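Local coordinates for AvrL567-D (Melampsora lini, PDB 2QVT), which is an avirulence protein of the flax rust fungus, probably an effector recognised by matching resistance proteins of the flax host, at residues W59-E62 with Q63-P67. Numbering follows the deposited sequence.
Sequences WDNE and QMTMP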
ATOM      1  N   TRP A  59      -3.730   8.359  -1.239  1.00 21.85           N
ATOM      2  CA  TRP A  59      -3.261   8.854   0.072  1.00 22.20           C
ATOM      3  C   TRP A  59      -4.457   9.261   0.965  1.00 23.83           C
ATOM      4  O   TRP A  59      -5.471   9.721   0.472  1.00 24.28           O
ATOM      5  CB  TRP A  59      -2.314  10.050  -0.157  1.00 22.10           C
ATOM      6  CG  TRP A  59      -0.968   9.630  -0.617  1.00 21.85           C
ATOM      7  CD1 TRP A  59      -0.364   9.881  -1.827  1.00 22.27           C
ATOM      8  CD2 TRP A  59      -0.066   8.796   0.115  1.00 21.80           C
ATOM      9  NE1 TRP A  59       0.883   9.288  -1.850  1.00 23.18           N
ATOM     10  CE2 TRP A  59       1.078   8.627  -0.661  1.00 23.48           C
ATOM     11  CE3 TRP A  59      -0.114   8.196   1.379  1.00 22.69           C
ATOM     12  CZ2 TRP A  59       2.157   7.864  -0.215  1.00 23.40           C
ATOM     13  CZ3 TRP A  59       0.941   7.460   1.809  1.00 23.43           C
ATOM     14  CH2 TRP A  59       2.065   7.291   1.012  1.00 24.20           C
ATOM     15  N   ASP A  60      -4.325   9.090   2.274  1.00 25.51           N
ATOM     16  CA  ASP A  60      -5.345   9.556   3.225  1.00 26.45           C
ATOM     17  C   ASP A  60      -5.589  11.051   3.169  1.00 27.46           C
ATOM     18  O   ASP A  60      -6.724  11.505   3.158  1.00 28.01           O
ATOM     19  CB  ASP A  60      -5.046   9.084   4.666  1.00 24.35           C
ATOM     20  CG  ASP A  60      -3.690   9.512   5.178  1.00 26.85           C
ATOM     21  OD1 ASP A  60      -2.755   9.853   4.381  1.00 24.86           O
ATOM     22  OD2 ASP A  60      -3.538   9.477   6.439  1.00 25.56           O
ATOM     23  N   ASN A  61      -4.516  11.823   3.110  1.00 29.28           N
ATOM     24  CA  ASN A  61      -4.618  13.262   3.092  1.00 30.11           C
ATOM     25  C   ASN A  61      -3.306  13.804   2.541  1.00 31.49           C
ATOM     26  O   ASN A  61      -2.453  13.043   2.070  1.00 31.63           O
ATOM     27  CB  ASN A  61      -4.904  13.767   4.527  1.00 29.68           C
ATOM     28  CG  ASN A  61      -3.854  13.290   5.536  1.00 29.20           C
ATOM     29  OD1 ASN A  61      -2.663  13.570   5.395  1.00 32.45           O
ATOM     30  ND2 ASN A  61      -4.295  12.603   6.562  1.00 28.78           N
ATOM     31  N   GLU A  62      -3.132  15.118   2.646  1.00 33.04           N
ATOM     32  CA  GLU A  62      -2.025  15.830   2.056  1.00 33.77           C
ATOM     33  C   GLU A  62      -0.738  15.562   2.800  1.00 32.72           C
ATOM     34  O   GLU A  62       0.324  15.716   2.244  1.00 32.23           O
ATOM     35  CB  GLU A  62      -2.328  17.315   2.053  1.00 34.84           C
ATOM     36  CG  GLU A  62      -2.303  17.899   0.652  1.00 42.18           C
ATOM     37  CD  GLU A  62      -3.318  19.027   0.464  1.00 51.39           C
ATOM     38  OE1 GLU A  62      -3.830  19.203  -0.684  1.00 54.03           O
ATOM     39  OE2 GLU A  62      -3.596  19.730   1.474  1.00 53.55           O
ATOM     40  N   GLN A  63      -0.821  15.159   4.059  1.00 32.41           N
ATOM     41  CA  GLN A  63       0.409  14.804   4.762  1.00 32.46           C
ATOM     42  C   GLN A  63       0.840  13.373   4.370  1.00 30.53           C
ATOM     43  O   GLN A  63       1.953  12.973   4.703  1.00 30.20           O
ATOM     44  CB  GLN A  63       0.343  14.907   6.311  1.00 32.53           C
ATOM     45  CG  GLN A  63      -0.703  15.775   6.977  1.00 40.13           C
ATOM     46  CD  GLN A  63      -1.015  17.066   6.266  1.00 45.74           C
ATOM     47  OE1 GLN A  63      -0.145  17.926   6.083  1.00 50.27           O
ATOM     48  NE2 GLN A  63      -2.271  17.213   5.851  1.00 48.43           N
ATOM     49  N   MET A  64      -0.043  12.612   3.698  1.00 28.10           N
ATOM     50  CA  MET A  64       0.335  11.316   3.116  1.00 26.24           C
ATOM     51  C   MET A  64       0.879  10.410   4.203  1.00 25.83           C
ATOM     52  O   MET A  64       1.937   9.837   4.056  1.00 25.64           O
ATOM     53  CB  MET A  64       1.368  11.479   1.987  1.00 24.64           C
ATOM     54  CG  MET A  64       0.885  12.367   0.835  1.00 25.57           C
ATOM     55  SD  MET A  64       2.136  12.668  -0.445  1.00 25.74           S
ATOM     56  CE  MET A  64       3.283  13.810   0.350  1.00 21.43           C
ATOM     57  N   THR A  65       0.132  10.262   5.291  1.00 25.98           N
ATOM     58  CA  THR A  65       0.600   9.467   6.416  1.00 25.43           C
ATOM     59  C   THR A  65       0.355   7.981   6.202  1.00 24.92           C
ATOM     60  O   THR A  65       0.971   7.158   6.851  1.00 26.09           O
ATOM     61  CB  THR A  65      -0.016   9.932   7.745  1.00 25.07           C
ATOM     62  OG1 THR A  65      -1.394   9.608   7.766  1.00 27.40           O
ATOM     63  CG2 THR A  65       0.111  11.429   7.911  1.00 25.49           C
ATOM     64  N   MET A  66      -0.529   7.633   5.274  1.00 24.85           N
ATOM     65  CA  MET A  66      -0.815   6.243   4.978  1.00 24.55           C
ATOM     66  C   MET A  66      -1.621   6.139   3.688  1.00 23.73           C
ATOM     67  O   MET A  66      -2.378   7.058   3.330  1.00 23.75           O
ATOM     68  CB  MET A  66      -1.612   5.574   6.128  1.00 23.85           C
ATOM     69  CG  MET A  66      -3.052   6.075   6.263  1.00 25.06           C
ATOM     70  SD  MET A  66      -3.925   5.178   7.564  1.00 28.56           S
ATOM     71  CE  MET A  66      -3.168   5.890   9.010  1.00 20.05           C
ATOM     72  N   PRO A  67      -1.503   4.986   3.004  1.00 23.03           N
ATOM     73  CA  PRO A  67      -2.370   4.797   1.853  1.00 21.92           C
ATOM     74  C   PRO A  67      -3.738   4.304   2.288  1.00 21.40           C
ATOM     75  O   PRO A  67      -3.894   3.697   3.371  1.00 21.57           O
ATOM     76  CB  PRO A  67      -1.649   3.702   1.061  1.00 21.45           C
ATOM     77  CG  PRO A  67      -0.998   2.836   2.178  1.00 23.83           C
ATOM     78  CD  PRO A  67      -0.619   3.827   3.265  1.00 21.70           C
TER
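M64 lies over one face of the W59 indole, near the five-membered ring. Its CB sits over that face, toward the rim, 3.6 Å from W59 CD2. M64 CG stands almost straight above the centre of the five-membered ring as a CH-pi contact. The thioether follows over the same face, with M64 SD 4.0 Å from that ring centre, 16° off the normal. This is a Met-aromatic contact. M64 CG is anti to its own carbonyl carbon (chi1 -59°), which lays the chain across the indole. The edge of the six-membered ring meets backbone instead: W59 CE3 is 3.2 Å from M66 O. The same M66 O accepts D60 N nearly in line with its carbonyl bond.

The D60 carboxylate turns inward across the loop. Its CG sits between the backbone N and the carbonyl carbon. That rotation (chi1 57°) brings OD2 to the T65 hydroxyl and OD1 to the backbone NH groups of T65 and M66. D60 OD2 takes the T65 hydroxyl on its syn lone pair, with T65 OG1 2.5 Å away. D60 OD1 receives M66 N at 3.3 Å, from above the carboxylate plane. T65 N and N61 N add weak bonds to OD1. These donors fix the rotation of the carboxylate and would favour its charged form.

N61 closes the tip. Its OD1 accepts Q63 N at 2.8 Å, in the plane of the amide carbonyl. N61 O takes M64 N at 2.9 Å, which closes a type I turn from N61 to M64.

Outside the loop, W59 NE1 bonds to Y42 O and the indole stacks with F41. M64 O accepts R43 NH1. The arrangement is a beta-hairpin connection, with an inward aspartate bridging its loop. It links antiparallel strands 55-59 and 67-71 of the three-stranded sheet, and W59 and P67 form the last bridge before the loop.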